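Local structure of cellulase (Xanthomonas axonopodis pv. citri, 4W7W) at residues A[38-49]-A[68-77]; A[88-99]-A[140-148]. The protein probably hydrolyses the beta-1,4-glycosidic bonds of cellulose and related glucans, as a family 5 glycoside hydrolase with an (alpha/beta)8 barrel that binds cellopentaose. One frame throughout, in Å; residues are numbered along the deposited sequence.

Contact 1: A[38-49]-A[68-77]; sequences KKPGTLFKDYTY and LPFLWERVQP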
loop_
_atom_site.group_PDB
_atom_site.type_symbol
_atom_site.label_atom_id
_atom_site.label_comp_id
_atom_site.label_asym_id
_atom_site.label_seq_id
_atom_site.Cartn_x
_atom_site.Cartn_y
_atom_site.Cartn_z
ATOM N N LYS A 38 -1.591 -7.010 -19.522
ATOM C CA LYS A 38 -0.478 -7.247 -20.406
ATOM C C LYS A 38 0.684 -7.887 -19.653
ATOM O O LYS A 38 1.239 -7.279 -18.751
ATOM C CB LYS A 38 -0.054 -5.937 -21.064
ATOM C CG LYS A 38 -1.228 -5.117 -21.566
ATOM C CD LYS A 38 -1.012 -4.693 -22.995
ATOM C CE LYS A 38 -2.219 -3.961 -23.536
ATOM N NZ LYS A 38 -2.111 -3.869 -24.998
ATOM N N LYS A 39 1.040 -9.114 -20.035
ATOM C CA LYS A 39 2.122 -9.882 -19.437
ATOM C C LYS A 39 3.023 -10.409 -20.544
ATOM O O LYS A 39 2.549 -11.204 -21.361
ATOM C CB LYS A 39 1.576 -11.074 -18.632
ATOM C CG LYS A 39 2.658 -11.926 -17.965
ATOM C CD LYS A 39 2.094 -13.143 -17.229
ATOM C CE LYS A 39 3.153 -13.919 -16.463
ATOM N NZ LYS A 39 4.069 -14.655 -17.377
ATOM N N PRO A 40 4.300 -10.020 -20.588
ATOM C CA PRO A 40 4.954 -9.198 -19.560
ATOM C C PRO A 40 4.587 -7.721 -19.605
ATOM O O PRO A 40 4.782 -6.985 -18.638
ATOM C CB PRO A 40 6.443 -9.382 -19.893
ATOM C CG PRO A 40 6.472 -9.653 -21.363
ATOM C CD PRO A 40 5.269 -10.520 -21.589
ATOM N N GLY A 41 4.081 -7.277 -20.746
ATOM C CA GLY A 41 4.005 -5.860 -21.020
ATOM C C GLY A 41 5.382 -5.337 -21.344
ATOM O O GLY A 41 6.399 -5.985 -21.100
ATOM N N THR A 42 5.406 -4.149 -21.922
ATOM C CA THR A 42 6.660 -3.533 -22.335
ATOM C C THR A 42 6.876 -2.218 -21.600
ATOM O O THR A 42 6.009 -1.328 -21.598
ATOM C CB THR A 42 6.676 -3.302 -23.853
ATOM O OG1 THR A 42 6.501 -4.558 -24.518
ATOM C CG2 THR A 42 8.002 -2.666 -24.311
ATOM N N LEU A 43 8.047 -2.086 -20.989
ATOM C CA LEU A 43 8.418 -0.873 -20.295
ATOM C C LEU A 43 8.303 0.332 -21.224
ATOM O O LEU A 43 8.723 0.273 -22.384
ATOM C CB LEU A 43 9.834 -1.004 -19.756
ATOM C CG LEU A 43 10.390 0.167 -18.943
ATOM C CD1 LEU A 43 9.667 0.283 -17.610
ATOM C CD2 LEU A 43 11.898 0.016 -18.744
ATOM N N PHE A 44 7.738 1.420 -20.704
ATOM C CA PHE A 44 7.484 2.694 -21.403
ATOM C C PHE A 44 6.260 2.687 -22.297
ATOM O O PHE A 44 5.801 3.755 -22.707
ATOM C CB PHE A 44 8.699 3.226 -22.170
ATOM C CG PHE A 44 9.915 3.396 -21.325
ATOM C CD1 PHE A 44 9.903 4.229 -20.213
ATOM C CD2 PHE A 44 11.079 2.715 -21.642
ATOM C CE1 PHE A 44 11.043 4.385 -19.441
ATOM C CE2 PHE A 44 12.209 2.866 -20.871
ATOM C CZ PHE A 44 12.197 3.697 -19.770
ATOM N N LYS A 45 5.729 1.512 -22.599
ATOM C CA LYS A 45 4.552 1.381 -23.451
ATOM C C LYS A 45 3.343 1.033 -22.587
ATOM O O LYS A 45 2.318 1.724 -22.599
ATOM C CB LYS A 45 4.817 0.286 -24.493
ATOM C CG LYS A 45 3.678 -0.015 -25.440
ATOM C CD LYS A 45 4.108 -1.013 -26.501
ATOM C CE LYS A 45 3.163 -1.014 -27.689
ATOM N NZ LYS A 45 3.421 -2.186 -28.565
ATOM N N ASP A 46 3.458 -0.053 -21.835
ATOM C CA ASP A 46 2.354 -0.512 -20.994
ATOM C C ASP A 46 2.465 -0.095 -19.532
ATOM O O ASP A 46 1.461 -0.044 -18.821
ATOM C CB ASP A 46 2.272 -2.027 -21.067
ATOM C CG ASP A 46 2.122 -2.525 -22.494
ATOM O OD1 ASP A 46 1.182 -2.056 -23.154
ATOM O OD2 ASP A 46 2.949 -3.345 -22.942
ATOM N N TYR A 47 3.680 0.181 -19.071
ATOM C CA TYR A 47 3.889 0.566 -17.683
ATOM C C TYR A 47 5.197 1.314 -17.615
ATOM O O TYR A 47 6.002 1.291 -18.554
ATOM C CB TYR A 47 3.922 -0.675 -16.789
ATOM C CG TYR A 47 5.113 -1.580 -16.988
ATOM C CD1 TYR A 47 5.084 -2.603 -17.928
ATOM C CD2 TYR A 47 6.257 -1.446 -16.217
ATOM C CE1 TYR A 47 6.151 -3.464 -18.103
ATOM C CE2 TYR A 47 7.332 -2.299 -16.389
ATOM C CZ TYR A 47 7.287 -3.292 -17.327
ATOM O OH TYR A 47 8.370 -4.125 -17.452
ATOM N N THR A 48 5.410 1.997 -16.496
ATOM C CA THR A 48 6.627 2.737 -16.284
ATOM C C THR A 48 6.981 2.709 -14.815
ATOM O O THR A 48 6.103 2.574 -13.976
ATOM C CB THR A 48 6.473 4.190 -16.763
ATOM O OG1 THR A 48 7.745 4.832 -16.714
ATOM C CG2 THR A 48 5.478 4.971 -15.900
ATOM N N TYR A 49 8.266 2.833 -14.522
ATOM C CA TYR A 49 8.737 3.105 -13.180
ATOM C C TYR A 49 8.860 4.615 -12.999
ATOM O O TYR A 49 8.845 5.369 -13.971
ATOM C CB TYR A 49 10.046 2.339 -12.894
ATOM C CG TYR A 49 9.760 0.932 -12.422
ATOM C CD1 TYR A 49 9.269 -0.026 -13.290
ATOM C CD2 TYR A 49 9.927 0.580 -11.100
ATOM C CE1 TYR A 49 8.933 -1.293 -12.849
ATOM C CE2 TYR A 49 9.586 -0.689 -10.648
ATOM C CZ TYR A 49 9.105 -1.619 -11.520
ATOM O OH TYR A 49 8.775 -2.869 -11.037
ATOM N N LEU A 68 5.408 1.838 -3.808
ATOM C CA LEU A 68 5.714 1.513 -5.189
ATOM C C LEU A 68 4.944 0.269 -5.627
ATOM O O LEU A 68 5.379 -0.861 -5.397
ATOM C CB LEU A 68 7.207 1.273 -5.351
ATOM C CG LEU A 68 7.673 1.024 -6.778
ATOM C CD1 LEU A 68 7.621 2.313 -7.589
ATOM C CD2 LEU A 68 9.070 0.430 -6.802
ATOM N N PRO A 69 3.780 0.475 -6.255
ATOM C CA PRO A 69 3.065 -0.658 -6.857
ATOM C C PRO A 69 3.875 -1.294 -7.980
ATOM O O PRO A 69 4.463 -0.594 -8.796
ATOM C CB PRO A 69 1.817 0.010 -7.453
ATOM C CG PRO A 69 1.610 1.239 -6.617
ATOM C CD PRO A 69 3.003 1.726 -6.335
ATOM N N PHE A 70 3.856 -2.618 -8.028
ATOM C CA PHE A 70 4.362 -3.356 -9.177
ATOM C C PHE A 70 3.622 -4.687 -9.225
ATOM O O PHE A 70 2.926 -5.065 -8.277
ATOM C CB PHE A 70 5.880 -3.560 -9.125
ATOM C CG PHE A 70 6.327 -4.357 -7.948
ATOM C CD1 PHE A 70 6.593 -3.713 -6.770
ATOM C CD2 PHE A 70 6.457 -5.730 -8.004
ATOM C CE1 PHE A 70 6.997 -4.393 -5.652
ATOM C CE2 PHE A 70 6.838 -6.441 -6.878
ATOM C CZ PHE A 70 7.122 -5.769 -5.704
ATOM N N LEU A 71 3.710 -5.361 -10.366
ATOM C CA LEU A 71 2.937 -6.595 -10.553
ATOM C C LEU A 71 3.723 -7.853 -10.276
ATOM O O LEU A 71 4.869 -8.043 -10.739
ATOM C CB LEU A 71 2.409 -6.723 -11.969
ATOM C CG LEU A 71 1.475 -5.606 -12.424
ATOM C CD1 LEU A 71 0.913 -5.965 -13.780
ATOM C CD2 LEU A 71 0.358 -5.381 -11.413
ATOM N N TRP A 72 3.074 -8.757 -9.552
ATOM C CA TRP A 72 3.591 -10.095 -9.322
ATOM C C TRP A 72 3.991 -10.763 -10.637
ATOM O O TRP A 72 5.062 -11.346 -10.753
ATOM C CB TRP A 72 2.513 -10.889 -8.574
ATOM C CG TRP A 72 2.921 -12.214 -8.029
ATOM C CD1 TRP A 72 4.115 -12.864 -8.179
ATOM C CD2 TRP A 72 2.082 -13.075 -7.261
ATOM N NE1 TRP A 72 4.059 -14.087 -7.556
ATOM C CE2 TRP A 72 2.829 -14.234 -6.971
ATOM C CE3 TRP A 72 0.765 -12.979 -6.802
ATOM C CZ2 TRP A 72 2.294 -15.295 -6.248
ATOM C CZ3 TRP A 72 0.225 -14.038 -6.103
ATOM C CH2 TRP A 72 0.993 -15.179 -5.826
ATOM N N GLU A 73 3.137 -10.647 -11.649
ATOM C CA GLU A 73 3.380 -11.303 -12.927
ATOM C C GLU A 73 4.588 -10.755 -13.660
ATOM O O GLU A 73 5.178 -11.461 -14.488
ATOM C CB GLU A 73 2.164 -11.166 -13.829
ATOM C CG GLU A 73 0.889 -11.792 -13.280
ATOM C CD GLU A 73 0.050 -10.875 -12.397
ATOM O OE1 GLU A 73 0.521 -9.810 -11.941
ATOM O OE2 GLU A 73 -1.106 -11.250 -12.106
ATOM N N ARG A 74 4.935 -9.486 -13.396
ATOM C CA ARG A 74 6.077 -8.865 -14.044
ATOM C C ARG A 74 7.379 -9.143 -13.304
ATOM O O ARG A 74 8.426 -9.259 -13.958
ATOM C CB ARG A 74 5.847 -7.359 -14.228
ATOM C CG ARG A 74 4.739 -7.088 -15.226
ATOM C CD ARG A 74 4.479 -5.607 -15.479
ATOM N NE ARG A 74 3.481 -5.472 -16.537
ATOM C CZ ARG A 74 2.525 -4.551 -16.598
ATOM N NH1 ARG A 74 2.425 -3.583 -15.700
ATOM N NH2 ARG A 74 1.655 -4.605 -17.599
ATOM N N VAL A 75 7.335 -9.289 -11.972
ATOM C CA VAL A 75 8.552 -9.607 -11.244
ATOM C C VAL A 75 8.825 -11.105 -11.174
ATOM O O VAL A 75 9.967 -11.512 -10.967
ATOM C CB VAL A 75 8.537 -8.960 -9.839
ATOM C CG1 VAL A 75 7.726 -9.764 -8.841
ATOM C CG2 VAL A 75 9.949 -8.724 -9.333
ATOM N N GLN A 76 7.787 -11.925 -11.332
ATOM C CA GLN A 76 7.921 -13.391 -11.246
ATOM C C GLN A 76 7.029 -14.000 -12.302
ATOM O O GLN A 76 5.886 -14.339 -12.016
ATOM C CB GLN A 76 7.566 -13.913 -9.847
ATOM C CG GLN A 76 7.984 -15.359 -9.652
ATOM C CD GLN A 76 7.563 -15.941 -8.305
ATOM O OE1 GLN A 76 6.521 -15.579 -7.748
ATOM N NE2 GLN A 76 8.365 -16.831 -7.767
ATOM N N PRO A 77 7.559 -14.145 -13.537
ATOM C CA PRO A 77 6.705 -14.531 -14.662
ATOM C C PRO A 77 6.189 -15.967 -14.654
ATOM O O PRO A 77 5.289 -16.287 -15.428
ATOM C CB PRO A 77 7.585 -14.282 -15.897
ATOM C CG PRO A 77 8.716 -13.452 -15.444
ATOM C CD PRO A 77 8.869 -13.632 -13.975
#
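Arg74 lies with one guanidinium face on Tyr47 while its edge bonds to the carbonyls of Lys38 and Pro40, where, in this (alpha/beta)8 barrel, the loop after strand 24-29 folds against the end of strand 65-70 and the short helix 72-75. This is the densely packed half of the contact. The arginine chain runs extended from CG to NE and slides past the Tyr47 side chain in the opposite direction. Its guanidinium lies nearly flat on the ring, the two planes only 15° apart, with Arg74 CZ 3.5 Å from Tyr47 CD1. Further back, Arg74 CD makes a CH-pi contact over the same ring face, and Leu43 CA covers the other. Leu71 CD1 lies against the opposite face of the guanidinium, offset toward its rim.

The polar bonds run from the edge, both oxygens a little out of the guanidinium plane. Arg74 NE donates to Pro40 O over 2.9 Å, and Arg74 NH2 to Lys38 O over the same distance. Both bonds are bent at the hydrogen (143° for NE); they differ in that NE comes tilted from the plane of its carbonyl, while NH2 meets Lys38 O in the plane, on a lone pair. Arg74 NH1 donates to the carbonyls of Ala32 and Phe34, so one side chain gathers four carbonyls of the loop that follows strand 24-29. Phe34 lines the glycan pocket, and Arg74 thus anchors the loop that carries it.

Deeper in, Tyr49 CE2 packs 4.0 Å from Leu68 CD2, and Tyr49 OH lies 3.5 Å from Phe70 CB while it hydrogen-bonds to Gln87. The outer margin is looser and faces solvent. There the exposed Lys39 stretches across helix 72-75, its CD 3.9 Å from Glu73 CB. The chain is straight until its last torsion, chi4 -71°, which turns the ammonium toward the end of residues 68-77, where Lys39 NZ donates to Pro77 O at 2.8 Å.

Contact 2: A[88-99]-A[140-148]; sequences LGLIKKSLEAAK and EFKDDKAVI
Between two neighbouring helices of the (alpha/beta)8 barrel, 85-100 and 127-141, Phe141 fits as a knob into a hole formed by Leu88, Ile91, Lys92 and Leu95. The ring end does the touching: Phe141 CZ lies 3.8 Å from Ile91 CG2, and Phe141 CE1 is 3.8 Å from Leu95 CD2. The aliphatic part of Lys92 passes Phe141 at a slant, its CG also near CE1. The lysine then continues extended beyond CG, carrying its ammonium past the ring to a salt bridge in which Lys92 NZ donates to Glu140 OE1 over 3.0 Å, nearly in line with the C-O bond. Leu88 CD2 packs 3.6 Å from Glu140 CD on the same carboxylate.

Further along the helix, Leu95 places CD1 3.6 Å from Val147 CG2. At the Lys99 end of the helix segment a water accepts from Lys99 NZ and donates to Asp144 OD1, bridging charges too far apart for a direct salt bridge.

Two type I turns, from Phe141 to Asp144 and from Asp144 to Val147, lead the chain from helix 127-141 into strand 147-150. Strand 104-109 lies beneath, its Leu107 touching Ile91, Phe141 and Val147, while helix 52-60 meets the other flank of helix 85-100 through Phe55.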
loop_
_atom_site.group_PDB
_atom_site.type_symbol
_atom_site.label_atom_id
_atom_site.label_comp_id
_atom_site.label_asym_id
_atom_site.label_seq_id
_atom_site.Cartn_x
_atom_site.Cartn_y
_atom_site.Cartn_z
ATOM N N LEU A 88 13.441 -6.725 -11.433
ATOM C CA LEU A 88 14.140 -6.520 -10.183
ATOM C C LEU A 88 15.066 -5.315 -10.291
ATOM O O LEU A 88 15.189 -4.521 -9.357
ATOM C CB LEU A 88 14.897 -7.784 -9.827
ATOM C CG LEU A 88 15.650 -7.772 -8.521
ATOM C CD1 LEU A 88 14.690 -7.538 -7.357
ATOM C CD2 LEU A 88 16.407 -9.081 -8.400
ATOM N N GLY A 89 15.724 -5.175 -11.432
ATOM C CA GLY A 89 16.603 -4.043 -11.642
ATOM C C GLY A 89 15.882 -2.711 -11.579
ATOM O O GLY A 89 16.398 -1.747 -11.036
ATOM N N LEU A 90 14.671 -2.662 -12.127
ATOM C CA LEU A 90 13.864 -1.451 -12.075
ATOM C C LEU A 90 13.509 -1.112 -10.640
ATOM O O LEU A 90 13.557 0.054 -10.229
ATOM C CB LEU A 90 12.611 -1.616 -12.937
ATOM C CG LEU A 90 12.894 -1.606 -14.446
ATOM C CD1 LEU A 90 11.749 -2.226 -15.228
ATOM C CD2 LEU A 90 13.161 -0.191 -14.945
ATOM N N ILE A 91 13.134 -2.129 -9.849
ATOM C CA ILE A 91 12.816 -1.910 -8.443
ATOM C C ILE A 91 14.058 -1.397 -7.720
ATOM O O ILE A 91 13.978 -0.453 -6.943
ATOM C CB ILE A 91 12.257 -3.188 -7.791
ATOM C CG1 ILE A 91 10.907 -3.559 -8.422
ATOM C CG2 ILE A 91 12.124 -3.020 -6.295
ATOM C CD1 ILE A 91 10.439 -4.968 -8.133
ATOM N N LYS A 92 15.202 -2.030 -7.957
ATOM C CA LYS A 92 16.440 -1.611 -7.299
ATOM C C LYS A 92 16.857 -0.198 -7.687
ATOM O O LYS A 92 17.410 0.528 -6.869
ATOM C CB LYS A 92 17.560 -2.628 -7.575
ATOM C CG LYS A 92 17.324 -3.927 -6.821
ATOM C CD LYS A 92 18.415 -4.949 -7.015
ATOM C CE LYS A 92 18.175 -6.129 -6.090
ATOM N NZ LYS A 92 19.327 -7.060 -6.039
ATOM N N LYS A 93 16.570 0.212 -8.923
ATOM C CA LYS A 93 16.841 1.573 -9.351
ATOM C C LYS A 93 15.953 2.573 -8.597
ATOM O O LYS A 93 16.426 3.627 -8.146
ATOM C CB LYS A 93 16.649 1.664 -10.869
ATOM C CG LYS A 93 16.872 3.021 -11.476
ATOM C CD LYS A 93 16.810 2.955 -13.002
ATOM C CE LYS A 93 16.841 4.324 -13.646
ATOM N NZ LYS A 93 16.413 4.237 -15.064
ATOM N N SER A 94 14.676 2.247 -8.423
ATOM C CA SER A 94 13.813 3.070 -7.580
ATOM C C SER A 94 14.322 3.141 -6.141
ATOM O O SER A 94 14.260 4.194 -5.510
ATOM C CB SER A 94 12.367 2.559 -7.598
ATOM O OG SER A 94 11.782 2.702 -8.879
ATOM N N LEU A 95 14.807 2.015 -5.618
ATOM C CA LEU A 95 15.352 2.008 -4.273
ATOM C C LEU A 95 16.564 2.930 -4.148
ATOM O O LEU A 95 16.698 3.617 -3.136
ATOM C CB LEU A 95 15.705 0.590 -3.874
ATOM C CG LEU A 95 16.342 0.426 -2.494
ATOM C CD1 LEU A 95 15.483 0.998 -1.374
ATOM C CD2 LEU A 95 16.627 -1.041 -2.271
ATOM N N GLU A 96 17.435 2.958 -5.153
ATOM C CA GLU A 96 18.554 3.894 -5.109
ATOM C C GLU A 96 18.059 5.326 -4.977
ATOM O O GLU A 96 18.626 6.114 -4.216
ATOM C CB GLU A 96 19.454 3.770 -6.352
ATOM C CG GLU A 96 20.290 2.504 -6.410
ATOM C CD GLU A 96 21.399 2.529 -7.454
ATOM O OE1 GLU A 96 21.850 3.633 -7.880
ATOM O OE2 GLU A 96 21.840 1.409 -7.796
ATOM N N ALA A 97 17.019 5.669 -5.733
ATOM C CA ALA A 97 16.489 7.025 -5.682
ATOM C C ALA A 97 15.882 7.323 -4.318
ATOM O O ALA A 97 16.092 8.411 -3.751
ATOM C CB ALA A 97 15.458 7.232 -6.768
ATOM N N ALA A 98 15.104 6.381 -3.789
ATOM C CA ALA A 98 14.529 6.562 -2.454
ATOM C C ALA A 98 15.623 6.775 -1.419
ATOM O O ALA A 98 15.581 7.716 -0.643
ATOM C CB ALA A 98 13.652 5.374 -2.078
ATOM N N LYS A 99 16.644 5.921 -1.435
ATOM C CA LYS A 99 17.712 6.047 -0.461
ATOM C C LYS A 99 18.447 7.374 -0.562
ATOM O O LYS A 99 18.765 8.006 0.447
ATOM C CB LYS A 99 18.695 4.883 -0.587
ATOM C CG LYS A 99 18.152 3.564 -0.070
ATOM C CD LYS A 99 18.992 2.369 -0.515
ATOM C CE LYS A 99 20.456 2.474 -0.126
ATOM N NZ LYS A 99 21.161 1.203 -0.438
ATOM N N GLU A 140 16.406 -10.709 -1.576
ATOM C CA GLU A 140 17.002 -9.586 -2.290
ATOM C C GLU A 140 17.188 -8.350 -1.422
ATOM O O GLU A 140 18.149 -7.611 -1.596
ATOM C CB GLU A 140 16.163 -9.188 -3.493
ATOM C CG GLU A 140 16.030 -10.229 -4.563
ATOM C CD GLU A 140 17.329 -10.556 -5.248
ATOM O OE1 GLU A 140 18.275 -9.710 -5.276
ATOM O OE2 GLU A 140 17.388 -11.689 -5.790
ATOM N N PHE A 141 16.246 -8.101 -0.510
ATOM C CA PHE A 141 16.148 -6.813 0.182
ATOM C C PHE A 141 16.344 -6.901 1.689
ATOM O O PHE A 141 16.204 -5.895 2.384
ATOM C CB PHE A 141 14.810 -6.141 -0.161
ATOM C CG PHE A 141 14.705 -5.772 -1.611
ATOM C CD1 PHE A 141 15.523 -4.781 -2.160
ATOM C CD2 PHE A 141 13.851 -6.455 -2.454
ATOM C CE1 PHE A 141 15.468 -4.482 -3.503
ATOM C CE2 PHE A 141 13.776 -6.145 -3.807
ATOM C CZ PHE A 141 14.579 -5.147 -4.324
ATOM N N LYS A 142 16.713 -8.071 2.196
ATOM C CA LYS A 142 16.834 -8.230 3.642
ATOM C C LYS A 142 17.847 -7.280 4.259
ATOM O O LYS A 142 17.646 -6.836 5.384
ATOM C CB LYS A 142 17.129 -9.663 4.047
ATOM C CG LYS A 142 18.343 -10.242 3.388
ATOM C CD LYS A 142 18.589 -11.662 3.879
ATOM C CE LYS A 142 19.195 -11.667 5.268
ATOM N NZ LYS A 142 20.645 -11.360 5.228
ATOM N N ASP A 143 18.901 -6.941 3.530
ATOM C CA ASP A 143 19.900 -6.014 4.051
ATOM C C ASP A 143 19.680 -4.549 3.658
ATOM O O ASP A 143 20.588 -3.730 3.790
ATOM C CB ASP A 143 21.294 -6.506 3.657
ATOM C CG ASP A 143 21.568 -7.925 4.137
ATOM O OD1 ASP A 143 21.152 -8.270 5.265
ATOM O OD2 ASP A 143 22.197 -8.699 3.387
ATOM N N ASP A 144 18.458 -4.212 3.240
ATOM C CA ASP A 144 18.080 -2.841 2.903
ATOM C C ASP A 144 17.067 -2.277 3.961
ATOM O O ASP A 144 15.875 -2.543 3.882
ATOM C CB ASP A 144 17.526 -2.803 1.462
ATOM C CG ASP A 144 18.562 -3.248 0.376
ATOM O OD1 ASP A 144 19.685 -2.710 0.311
ATOM O OD2 ASP A 144 18.243 -4.126 -0.461
ATOM N N LYS A 145 17.555 -1.473 4.917
ATOM C CA LYS A 145 16.719 -0.873 5.978
ATOM C C LYS A 145 15.621 0.076 5.460
ATOM O O LYS A 145 14.624 0.358 6.129
ATOM C CB LYS A 145 17.589 -0.149 7.017
ATOM C CG LYS A 145 18.269 -1.088 8.002
ATOM C CD LYS A 145 18.995 -0.329 9.104
ATOM C CE LYS A 145 18.949 -1.088 10.424
ATOM N NZ LYS A 145 17.633 -0.922 11.106
ATOM N N ALA A 146 15.826 0.586 4.269
ATOM C CA ALA A 146 14.841 1.444 3.650
ATOM C C ALA A 146 13.628 0.686 3.109
ATOM O O ALA A 146 12.623 1.329 2.795
ATOM C CB ALA A 146 15.480 2.246 2.525
ATOM N N VAL A 147 13.729 -0.633 2.960
ATOM C CA VAL A 147 12.684 -1.382 2.268
ATOM C C VAL A 147 11.649 -1.931 3.237
ATOM O O VAL A 147 12.001 -2.538 4.259
ATOM C CB VAL A 147 13.305 -2.506 1.427
ATOM C CG1 VAL A 147 12.211 -3.322 0.759
ATOM C CG2 VAL A 147 14.258 -1.941 0.391
ATOM N N ILE A 148 10.383 -1.713 2.885
ATOM C CA ILE A 148 9.224 -2.205 3.620
ATOM C C ILE A 148 8.479 -3.162 2.688
ATOM O O ILE A 148 8.351 -2.886 1.482
ATOM C CB ILE A 148 8.329 -1.013 4.041
ATOM C CG1 ILE A 148 9.080 -0.096 5.011
ATOM C CG2 ILE A 148 7.028 -1.493 4.634
ATOM C CD1 ILE A 148 8.426 1.248 5.222
HETATM O O HOH W 1 20.418 -0.457 1.439
#

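Overall arrangement
Both contacts are partly buried, but they bind different layers of one barrel. Contact 1 joins a loop to the end of strand 65-70 and the short helix after it, on the side where the glucan is bound, and relies on an arginine whose bonds go to backbone carbonyls. Contact 2 joins two outer helices and the start of strand 147-150 through apolar side chains, leaving charge to its margin as a salt bridge and a water bridge. The two follow in series along the chain, their centres about 17 Å apart, and both reach the same parallel sheet. They meet at Tyr49, which packs on Leu90, Ile91 and Ser94, and again where Val75 touches Ile91, so helix 85-100 serves both.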